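Local coordinates for protein Epf (Streptococcus pyogenes, PDB 4ES8) that acts as a cell-surface adhesin, attaching the bacterium to host cells through an N-terminal domain that contains a carbohydrate-binding module, at residues Y52-K60 with E69-I78; E246-S255 with E289-Q299. All coordinates share one frame; numbering follows the deposited sequence.

From the N terminus, the chain first meets itself at contact 1, where the segment that leaves strand 51-54 is met by the hairpin of strands 68-69 and 76-80; this closes a short loop of eight residues and joins the end of strand 51-54 in one large antiparallel sheet of the N-terminal β-sandwich to the edge hairpin of the other. The chain then completes that sandwich and passes into a second, smaller domain. There contact 2 closes a longer loop of 33 residues by pairing strands 248-253 and 290-297, the two central strands of a four-stranded sheet. The two loops follow in series, neither enclosing nor crossing the other, and their centres lie about 53 Å apart.

Contact 1 (Y52-K60 with E69-I78); sequences YVFHLIPAK and EHNEVKDSYI. With ACT (acetate ion), chain D.
A stacked histidine pair links the two sheets of the N-terminal β-sandwich, a fold consistent with a carbohydrate-binding module: H55, just past strand 51-54, lies over H70 in the turn between strands 68-69 and 76-80. The rings meet face to face, centroids 4.0 Å apart and planes 18° apart, with H70 CD2 over the centre of the H55 ring. I78 CG2 covers the opposite face of H55 in a CH-pi contact. With CG trans to the backbone N (chi1 -179°), H55 reaches between these two groups, and its NE2 shares a hydrogen bond of 2.8 Å with S76 OG. H55 ND1, by contrast, is buried without a polar partner. Bonds at both nitrogens set the rotation of H70: ND1 donates in the ring plane to the syn lone pair of D75 OD1 (2.7 Å), and NE2 is 2.7 Å from a water that accepts from L56 N. D75 OD1 also accepts from S76 N, so one oxygen serves both donors of the turn. Alongside, N71 N gives a nearly straight bond (175°) to L56 O, 2.8 Å away and met from above the carbonyl plane, while the P58 ring crosses the E69 side chain at about a right angle, P58 CG 3.7 Å from E69 CG. I57 N holds an acetate, probably from the crystallisation liquor, that R42 also binds. Strand 41-46 flanks the contact through R42, which bonds H55 O, and F44, edge-to-face with H70; from strand 97-105, Y97 bonds S76 OG.

Contact 2 (E246-S255 with E289-Q299); sequences EGDEISLFNS and EKLKVSIKQKQ
E289 OE2 takes two hydrogen bonds from S255, one from N and one from OG (each 2.8 Å), which arrive from opposite faces of the carboxylate plane. At the far end Q297 NE2 donates to D248 OD1 (3.0 Å), nearly end-on to the C-O bond, and in the same amide plane to Q299 OE1. D248 is shared further, with R242 and S218. Between these ends strands 248-253 and 290-297 run antiparallel, with E249-K296, S251-S294 and F253-K292 as hydrogen-bonded pairs; K298 N to G247 O continues the bonding past the strands. On the face bearing F253, K292 bends at chi3 (68°), laying CE over the ring toward its rim and NZ almost straight above the centroid, 4.7 Å away, in a cation-pi contact. Beside it, S294 CB sits at the ring edge. Along the middle of the opposite face the side chains are aliphatic: I250 CG2 meets V293 CG1 (3.8 Å), L252 CD1 meets V293 CG2 (3.8 Å), strand 231-237 packs over this face through L234 and L236, and F309 of the neighbouring strand 307-310 touches L252 and V293. The chemistry is thus that of an amphipathic strand pair, consistent with a fibronectin-like β-sandwich: aliphatic side chains fill the middle of one face, with D248 and Q297 at its end, while lysines, serines, E249 and F253 line the other.

Contact 1 (Y52-K60 with E69-I78)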
loop_
_atom_site.group_PDB
_atom_site.type_symbol
_atom_site.label_atom_id
_atom_site.label_comp_id
_atom_site.label_asym_id
_atom_site.label_seq_id
_atom_site.Cartn_x
_atom_site.Cartn_y
_atom_site.Cartn_z
ATOM N N TYR A 52 -17.310 11.365 -8.048
ATOM C CA TYR A 52 -16.471 11.711 -9.198
ATOM C C TYR A 52 -16.718 10.774 -10.362
ATOM O O TYR A 52 -16.880 9.566 -10.177
ATOM C CB TYR A 52 -14.981 11.576 -8.801
ATOM C CG TYR A 52 -14.492 12.702 -7.919
ATOM C CD1 TYR A 52 -14.835 12.755 -6.570
ATOM C CD2 TYR A 52 -13.711 13.727 -8.438
ATOM C CE1 TYR A 52 -14.404 13.806 -5.753
ATOM C CE2 TYR A 52 -13.269 14.775 -7.637
ATOM C CZ TYR A 52 -13.641 14.827 -6.299
ATOM O OH TYR A 52 -13.201 15.856 -5.493
ATOM N N VAL A 53 -16.654 11.333 -11.575
ATOM C CA VAL A 53 -16.766 10.567 -12.800
ATOM C C VAL A 53 -15.544 10.830 -13.680
ATOM O O VAL A 53 -14.774 11.754 -13.418
ATOM C CB VAL A 53 -18.067 10.869 -13.579
ATOM C CG1 VAL A 53 -19.303 10.596 -12.726
ATOM C CG2 VAL A 53 -18.055 12.300 -14.123
ATOM N N PHE A 54 -15.363 10.014 -14.713
ATOM C CA PHE A 54 -14.167 10.060 -15.542
ATOM C C PHE A 54 -14.087 11.352 -16.356
ATOM O O PHE A 54 -15.088 11.807 -16.916
ATOM C CB PHE A 54 -14.119 8.813 -16.438
ATOM C CG PHE A 54 -12.800 8.616 -17.142
ATOM C CD1 PHE A 54 -11.723 8.049 -16.480
ATOM C CD2 PHE A 54 -12.655 8.941 -18.492
ATOM C CE1 PHE A 54 -10.503 7.840 -17.141
ATOM C CE2 PHE A 54 -11.451 8.706 -19.161
ATOM C CZ PHE A 54 -10.379 8.162 -18.480
ATOM N N HIS A 55 -12.877 11.953 -16.402
ATOM C CA HIS A 55 -12.592 13.224 -17.060
ATOM C C HIS A 55 -12.127 12.962 -18.483
ATOM O O HIS A 55 -10.932 12.779 -18.757
ATOM C CB HIS A 55 -11.510 13.960 -16.247
ATOM C CG HIS A 55 -11.067 15.314 -16.734
ATOM N ND1 HIS A 55 -10.372 15.480 -17.935
ATOM C CD2 HIS A 55 -11.153 16.518 -16.117
ATOM C CE1 HIS A 55 -10.088 16.777 -18.010
ATOM N NE2 HIS A 55 -10.522 17.442 -16.941
ATOM N N LEU A 56 -13.094 12.942 -19.413
ATOM C CA LEU A 56 -12.775 12.672 -20.816
ATOM C C LEU A 56 -11.925 13.771 -21.435
ATOM O O LEU A 56 -12.022 14.935 -21.038
ATOM C CB LEU A 56 -14.049 12.489 -21.643
ATOM C CG LEU A 56 -15.017 11.422 -21.159
ATOM C CD1 LEU A 56 -16.397 11.656 -21.741
ATOM C CD2 LEU A 56 -14.514 10.011 -21.479
ATOM N N ILE A 57 -11.058 13.384 -22.373
ATOM C CA ILE A 57 -10.232 14.324 -23.122
ATOM C C ILE A 57 -10.453 13.946 -24.608
ATOM O O ILE A 57 -10.998 12.859 -24.859
ATOM C CB ILE A 57 -8.754 14.346 -22.685
ATOM C CG1 ILE A 57 -8.083 12.981 -22.964
ATOM C CG2 ILE A 57 -8.664 14.761 -21.190
ATOM C CD1 ILE A 57 -6.621 12.833 -22.524
ATOM N N PRO A 58 -10.066 14.791 -25.584
ATOM C CA PRO A 58 -10.341 14.438 -26.993
ATOM C C PRO A 58 -9.678 13.112 -27.347
ATOM O O PRO A 58 -8.496 12.907 -27.073
ATOM C CB PRO A 58 -9.767 15.633 -27.768
ATOM C CG PRO A 58 -9.878 16.778 -26.799
ATOM C CD PRO A 58 -9.457 16.136 -25.491
ATOM N N ALA A 59 -10.468 12.162 -27.905
ATOM C CA ALA A 59 -9.954 10.816 -28.154
ATOM C C ALA A 59 -8.682 10.791 -29.002
ATOM O O ALA A 59 -7.815 9.970 -28.728
ATOM C CB ALA A 59 -11.033 9.944 -28.787
ATOM N N LYS A 60 -8.553 11.701 -29.988
ATOM C CA LYS A 60 -7.374 11.723 -30.867
ATOM C C LYS A 60 -6.093 12.195 -30.163
ATOM O O LYS A 60 -4.989 11.977 -30.684
ATOM C CB LYS A 60 -7.641 12.637 -32.055
ATOM C CG LYS A 60 -8.572 12.003 -33.084
ATOM C CD LYS A 60 -8.922 12.967 -34.209
ATOM C CE LYS A 60 -9.942 12.373 -35.160
ATOM N NZ LYS A 60 -9.403 11.185 -35.879
ATOM N N GLU A 69 -7.308 19.204 -22.805
ATOM C CA GLU A 69 -8.584 19.799 -22.395
ATOM C C GLU A 69 -9.618 18.765 -21.945
ATOM O O GLU A 69 -9.699 17.658 -22.511
ATOM C CB GLU A 69 -9.215 20.642 -23.529
ATOM C CG GLU A 69 -9.686 19.855 -24.753
ATOM C CD GLU A 69 -9.646 20.615 -26.069
ATOM O OE1 GLU A 69 -8.604 21.231 -26.389
ATOM O OE2 GLU A 69 -10.674 20.605 -26.775
ATOM N N HIS A 70 -10.446 19.163 -20.967
ATOM C CA HIS A 70 -11.649 18.392 -20.615
ATOM C C HIS A 70 -12.524 18.411 -21.884
ATOM O O HIS A 70 -12.828 19.505 -22.395
ATOM C CB HIS A 70 -12.378 19.059 -19.431
ATOM C CG HIS A 70 -13.425 18.201 -18.792
ATOM N ND1 HIS A 70 -14.241 18.694 -17.786
ATOM C CD2 HIS A 70 -13.783 16.918 -19.061
ATOM C CE1 HIS A 70 -15.037 17.687 -17.447
ATOM N NE2 HIS A 70 -14.778 16.597 -18.163
ATOM N N ASN A 71 -12.839 17.228 -22.448
ATOM C CA ASN A 71 -13.530 17.148 -23.735
ATOM C C ASN A 71 -14.747 18.066 -23.789
ATOM O O ASN A 71 -15.574 18.033 -22.887
ATOM C CB ASN A 71 -13.931 15.723 -24.027
ATOM C CG ASN A 71 -14.270 15.555 -25.478
ATOM O OD1 ASN A 71 -13.454 15.851 -26.353
ATOM N ND2 ASN A 71 -15.509 15.173 -25.747
ATOM N N GLU A 72 -14.836 18.882 -24.874
ATOM C CA GLU A 72 -15.935 19.815 -25.189
ATOM C C GLU A 72 -16.003 21.053 -24.263
ATOM O O GLU A 72 -15.938 22.188 -24.748
ATOM C CB GLU A 72 -17.330 19.122 -25.166
ATOM C CG GLU A 72 -17.469 17.856 -25.998
ATOM C CD GLU A 72 -18.829 17.176 -25.950
ATOM O OE1 GLU A 72 -19.253 16.727 -24.856
ATOM O OE2 GLU A 72 -19.446 17.041 -27.030
ATOM N N VAL A 73 -16.087 20.830 -22.946
ATOM C CA VAL A 73 -16.289 21.899 -21.969
ATOM C C VAL A 73 -15.002 22.735 -21.742
ATOM O O VAL A 73 -15.126 23.953 -21.578
ATOM C CB VAL A 73 -16.925 21.368 -20.659
ATOM C CG1 VAL A 73 -16.089 20.280 -19.999
ATOM C CG2 VAL A 73 -17.292 22.485 -19.689
ATOM N N LYS A 74 -13.794 22.115 -21.748
ATOM C CA LYS A 74 -12.526 22.865 -21.629
ATOM C C LYS A 74 -12.455 23.759 -20.355
ATOM O O LYS A 74 -11.793 24.819 -20.368
ATOM C CB LYS A 74 -12.272 23.746 -22.897
ATOM C CG LYS A 74 -12.402 23.003 -24.221
ATOM C CD LYS A 74 -12.022 23.906 -25.394
ATOM C CE LYS A 74 -12.978 23.777 -26.548
ATOM N NZ LYS A 74 -12.591 24.678 -27.671
ATOM N N ASP A 75 -13.069 23.310 -19.246
ATOM C CA ASP A 75 -13.010 24.028 -17.965
ATOM C C ASP A 75 -11.696 23.687 -17.254
ATOM O O ASP A 75 -11.028 24.578 -16.726
ATOM C CB ASP A 75 -14.222 23.719 -17.065
ATOM C CG ASP A 75 -14.644 22.262 -16.969
ATOM O OD1 ASP A 75 -13.958 21.394 -17.579
ATOM O OD2 ASP A 75 -15.654 21.982 -16.286
ATOM N N SER A 76 -11.293 22.416 -17.300
ATOM C CA SER A 76 -10.032 21.984 -16.734
ATOM C C SER A 76 -9.188 21.369 -17.831
ATOM O O SER A 76 -9.725 20.865 -18.834
ATOM C CB SER A 76 -10.252 20.991 -15.587
ATOM O OG SER A 76 -11.168 19.965 -15.966
ATOM N N TYR A 77 -7.865 21.479 -17.683
ATOM C CA TYR A 77 -6.890 20.793 -18.511
ATOM C C TYR A 77 -6.070 19.944 -17.584
ATOM O O TYR A 77 -5.920 20.294 -16.408
ATOM C CB TYR A 77 -5.970 21.793 -19.268
ATOM C CG TYR A 77 -6.633 22.495 -20.436
ATOM C CD1 TYR A 77 -7.702 23.371 -20.239
ATOM C CD2 TYR A 77 -6.149 22.336 -21.731
ATOM C CE1 TYR A 77 -8.313 24.024 -21.318
ATOM C CE2 TYR A 77 -6.737 22.998 -22.812
ATOM C CZ TYR A 77 -7.815 23.838 -22.599
ATOM O OH TYR A 77 -8.408 24.463 -23.683
ATOM N N ILE A 78 -5.508 18.855 -18.099
ATOM C CA ILE A 78 -4.692 17.939 -17.293
ATOM C C ILE A 78 -3.400 17.627 -18.038
ATOM O O ILE A 78 -3.370 17.677 -19.277
ATOM C CB ILE A 78 -5.493 16.666 -16.957
ATOM C CG1 ILE A 78 -5.949 15.915 -18.238
ATOM C CG2 ILE A 78 -6.684 17.035 -16.011
ATOM C CD1 ILE A 78 -6.710 14.588 -17.921
HETATM C C ACT D . -10.706 9.516 -23.285
HETATM O O ACT D . -9.957 8.568 -22.966
HETATM O OXT ACT D . -10.941 10.537 -22.616
HETATM C CH3 ACT D . -11.420 9.500 -24.647
HETATM O O HOH W 1 -15.763 14.281 -19.185
#

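Contact 2 (E246-S255 with E289-Q299)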
loop_
_atom_site.group_PDB
_atom_site.type_symbol
_atom_site.label_atom_id
_atom_site.label_comp_id
_atom_site.label_asym_id
_atom_site.label_seq_id
_atom_site.Cartn_x
_atom_site.Cartn_y
_atom_site.Cartn_z
ATOM N N GLU A 246 0.829 -13.366 6.004
ATOM C CA GLU A 246 1.334 -13.603 4.652
ATOM C C GLU A 246 2.636 -12.858 4.386
ATOM O O GLU A 246 2.739 -11.646 4.660
ATOM C CB GLU A 246 0.269 -13.121 3.665
ATOM C CG GLU A 246 0.593 -13.352 2.209
ATOM C CD GLU A 246 -0.520 -12.959 1.254
ATOM O OE1 GLU A 246 -1.592 -12.497 1.707
ATOM O OE2 GLU A 246 -0.289 -13.074 0.035
ATOM N N GLY A 247 3.601 -13.569 3.818
ATOM C CA GLY A 247 4.870 -12.958 3.428
ATOM C C GLY A 247 5.966 -13.033 4.469
ATOM O O GLY A 247 7.117 -12.721 4.159
ATOM N N ASP A 248 5.636 -13.401 5.714
ATOM C CA ASP A 248 6.674 -13.527 6.733
ATOM C C ASP A 248 7.449 -14.817 6.510
ATOM O O ASP A 248 6.855 -15.886 6.318
ATOM C CB ASP A 248 6.051 -13.521 8.137
ATOM C CG ASP A 248 5.534 -12.174 8.596
ATOM O OD1 ASP A 248 5.372 -11.272 7.740
ATOM O OD2 ASP A 248 5.291 -12.021 9.802
ATOM N N GLU A 249 8.778 -14.703 6.536
ATOM C CA GLU A 249 9.690 -15.823 6.367
ATOM C C GLU A 249 10.186 -16.251 7.737
ATOM O O GLU A 249 10.894 -15.475 8.390
ATOM C CB GLU A 249 10.858 -15.417 5.457
ATOM C CG GLU A 249 11.885 -16.523 5.282
ATOM C CD GLU A 249 13.208 -16.074 4.703
ATOM O OE1 GLU A 249 14.007 -15.442 5.436
ATOM O OE2 GLU A 249 13.435 -16.346 3.501
ATOM N N ILE A 250 9.804 -17.450 8.180
ATOM C CA ILE A 250 10.215 -17.964 9.493
ATOM C C ILE A 250 11.449 -18.859 9.348
ATOM O O ILE A 250 11.378 -19.858 8.634
ATOM C CB ILE A 250 9.066 -18.756 10.174
ATOM C CG1 ILE A 250 7.781 -17.897 10.315
ATOM C CG2 ILE A 250 9.536 -19.296 11.539
ATOM C CD1 ILE A 250 6.549 -18.722 10.647
ATOM N N SER A 251 12.539 -18.538 10.058
ATOM C CA SER A 251 13.739 -19.383 10.086
ATOM C C SER A 251 13.861 -19.992 11.472
ATOM O O SER A 251 13.761 -19.264 12.465
ATOM C CB SER A 251 14.979 -18.569 9.741
ATOM O OG SER A 251 14.892 -18.131 8.395
ATOM N N LEU A 252 13.997 -21.327 11.543
ATOM C CA LEU A 252 14.113 -22.055 12.824
ATOM C C LEU A 252 15.508 -22.622 12.935
ATOM O O LEU A 252 15.973 -23.263 11.994
ATOM C CB LEU A 252 13.074 -23.181 12.866
ATOM C CG LEU A 252 13.126 -24.114 14.081
ATOM C CD1 LEU A 252 12.667 -23.379 15.343
ATOM C CD2 LEU A 252 12.211 -25.335 13.857
ATOM N N PHE A 253 16.178 -22.374 14.068
ATOM C CA PHE A 253 17.566 -22.829 14.276
ATOM C C PHE A 253 17.680 -23.623 15.542
ATOM O O PHE A 253 16.915 -23.386 16.481
ATOM C CB PHE A 253 18.506 -21.621 14.429
ATOM C CG PHE A 253 18.501 -20.596 13.328
ATOM C CD1 PHE A 253 17.500 -19.626 13.263
ATOM C CD2 PHE A 253 19.551 -20.528 12.420
ATOM C CE1 PHE A 253 17.515 -18.656 12.261
ATOM C CE2 PHE A 253 19.575 -19.550 11.422
ATOM C CZ PHE A 253 18.553 -18.628 11.345
ATOM N N ASN A 254 18.681 -24.509 15.614
ATOM C CA ASN A 254 18.913 -25.234 16.867
ATOM C C ASN A 254 19.775 -24.363 17.800
ATOM O O ASN A 254 20.163 -23.250 17.422
ATOM C CB ASN A 254 19.535 -26.624 16.623
ATOM C CG ASN A 254 20.926 -26.617 16.028
ATOM O OD1 ASN A 254 21.638 -25.616 16.027
ATOM N ND2 ASN A 254 21.356 -27.771 15.517
ATOM N N SER A 255 20.094 -24.867 19.007
ATOM C CA SER A 255 20.857 -24.053 19.988
ATOM C C SER A 255 22.293 -23.758 19.543
ATOM O O SER A 255 22.908 -22.836 20.080
ATOM C CB SER A 255 20.860 -24.722 21.357
ATOM O OG SER A 255 21.488 -25.994 21.278
ATOM N N GLU A 289 16.418 -27.996 24.958
ATOM C CA GLU A 289 17.221 -27.235 23.988
ATOM C C GLU A 289 16.532 -25.926 23.615
ATOM O O GLU A 289 15.337 -25.944 23.337
ATOM C CB GLU A 289 17.463 -28.042 22.707
ATOM C CG GLU A 289 18.425 -27.342 21.773
ATOM C CD GLU A 289 18.916 -28.123 20.575
ATOM O OE1 GLU A 289 18.521 -29.299 20.395
ATOM O OE2 GLU A 289 19.734 -27.552 19.820
ATOM N N LYS A 290 17.288 -24.813 23.617
ATOM C CA LYS A 290 16.757 -23.513 23.247
ATOM C C LYS A 290 16.847 -23.342 21.742
ATOM O O LYS A 290 17.920 -23.087 21.198
ATOM C CB LYS A 290 17.517 -22.376 23.955
ATOM C CG LYS A 290 17.177 -22.230 25.430
ATOM C CD LYS A 290 18.022 -21.127 26.094
ATOM C CE LYS A 290 17.561 -19.721 25.771
ATOM N NZ LYS A 290 18.501 -18.697 26.305
ATOM N N LEU A 291 15.718 -23.481 21.064
ATOM C CA LEU A 291 15.670 -23.250 19.627
ATOM C C LEU A 291 15.472 -21.766 19.383
ATOM O O LEU A 291 14.901 -21.077 20.230
ATOM C CB LEU A 291 14.537 -24.047 18.962
ATOM C CG LEU A 291 14.529 -25.573 19.223
ATOM C CD1 LEU A 291 13.340 -26.232 18.539
ATOM C CD2 LEU A 291 15.839 -26.241 18.739
ATOM N N LYS A 292 15.920 -21.276 18.223
ATOM C CA LYS A 292 15.801 -19.863 17.875
ATOM C C LYS A 292 14.904 -19.692 16.671
ATOM O O LYS A 292 14.983 -20.469 15.703
ATOM C CB LYS A 292 17.188 -19.270 17.575
ATOM C CG LYS A 292 17.185 -17.780 17.210
ATOM C CD LYS A 292 18.600 -17.209 17.048
ATOM C CE LYS A 292 19.357 -17.758 15.851
ATOM N NZ LYS A 292 20.657 -17.049 15.671
ATOM N N VAL A 293 14.073 -18.649 16.721
ATOM C CA VAL A 293 13.206 -18.278 15.608
ATOM C C VAL A 293 13.536 -16.841 15.209
ATOM O O VAL A 293 13.555 -15.959 16.069
ATOM C CB VAL A 293 11.706 -18.438 15.950
ATOM C CG1 VAL A 293 10.830 -17.855 14.843
ATOM C CG2 VAL A 293 11.353 -19.909 16.193
ATOM N N SER A 294 13.760 -16.616 13.907
ATOM C CA SER A 294 13.960 -15.284 13.327
ATOM C C SER A 294 12.914 -15.101 12.231
ATOM O O SER A 294 12.749 -15.997 11.412
ATOM C CB SER A 294 15.370 -15.132 12.773
ATOM O OG SER A 294 15.507 -13.863 12.150
ATOM N N ILE A 295 12.197 -13.952 12.222
ATOM C CA ILE A 295 11.140 -13.748 11.232
ATOM C C ILE A 295 11.492 -12.543 10.369
ATOM O O ILE A 295 11.701 -11.440 10.889
ATOM C CB ILE A 295 9.765 -13.587 11.927
ATOM C CG1 ILE A 295 9.442 -14.831 12.827
ATOM C CG2 ILE A 295 8.638 -13.371 10.901
ATOM C CD1 ILE A 295 8.186 -14.744 13.686
ATOM N N LYS A 296 11.521 -12.753 9.046
ATOM C CA LYS A 296 11.825 -11.672 8.113
ATOM C C LYS A 296 10.583 -11.361 7.322
ATOM O O LYS A 296 9.998 -12.274 6.753
ATOM C CB LYS A 296 12.958 -12.094 7.162
ATOM C CG LYS A 296 13.310 -11.011 6.118
ATOM C CD LYS A 296 14.347 -11.551 5.129
ATOM C CE LYS A 296 14.732 -10.550 4.074
ATOM N NZ LYS A 296 15.308 -11.229 2.880
ATOM N N GLN A 297 10.141 -10.086 7.318
ATOM C CA GLN A 297 8.994 -9.715 6.492
ATOM C C GLN A 297 9.532 -9.599 5.057
ATOM O O GLN A 297 10.314 -8.687 4.792
ATOM C CB GLN A 297 8.368 -8.415 7.010
ATOM C CG GLN A 297 6.843 -8.391 6.861
ATOM C CD GLN A 297 6.426 -8.664 5.438
ATOM O OE1 GLN A 297 6.825 -7.920 4.531
ATOM N NE2 GLN A 297 5.748 -9.796 5.192
ATOM N N LYS A 298 9.168 -10.528 4.154
ATOM C CA LYS A 298 9.813 -10.543 2.829
ATOM C C LYS A 298 9.548 -9.316 1.991
ATOM O O LYS A 298 10.391 -8.967 1.165
ATOM C CB LYS A 298 9.413 -11.767 2.024
ATOM C CG LYS A 298 10.005 -13.067 2.518
ATOM C CD LYS A 298 9.403 -14.152 1.673
ATOM C CE LYS A 298 10.347 -15.276 1.447
ATOM N NZ LYS A 298 9.746 -16.249 0.498
ATOM N N GLN A 299 8.394 -8.659 2.176
ATOM C CA GLN A 299 8.098 -7.498 1.342
ATOM C C GLN A 299 8.733 -6.226 1.905
ATOM O O GLN A 299 9.293 -5.446 1.135
ATOM C CB GLN A 299 6.585 -7.304 1.164
ATOM C CG GLN A 299 5.943 -8.415 0.329
ATOM C CD GLN A 299 5.779 -9.726 1.052
ATOM O OE1 GLN A 299 5.408 -9.786 2.225
ATOM N NE2 GLN A 299 6.011 -10.813 0.337
#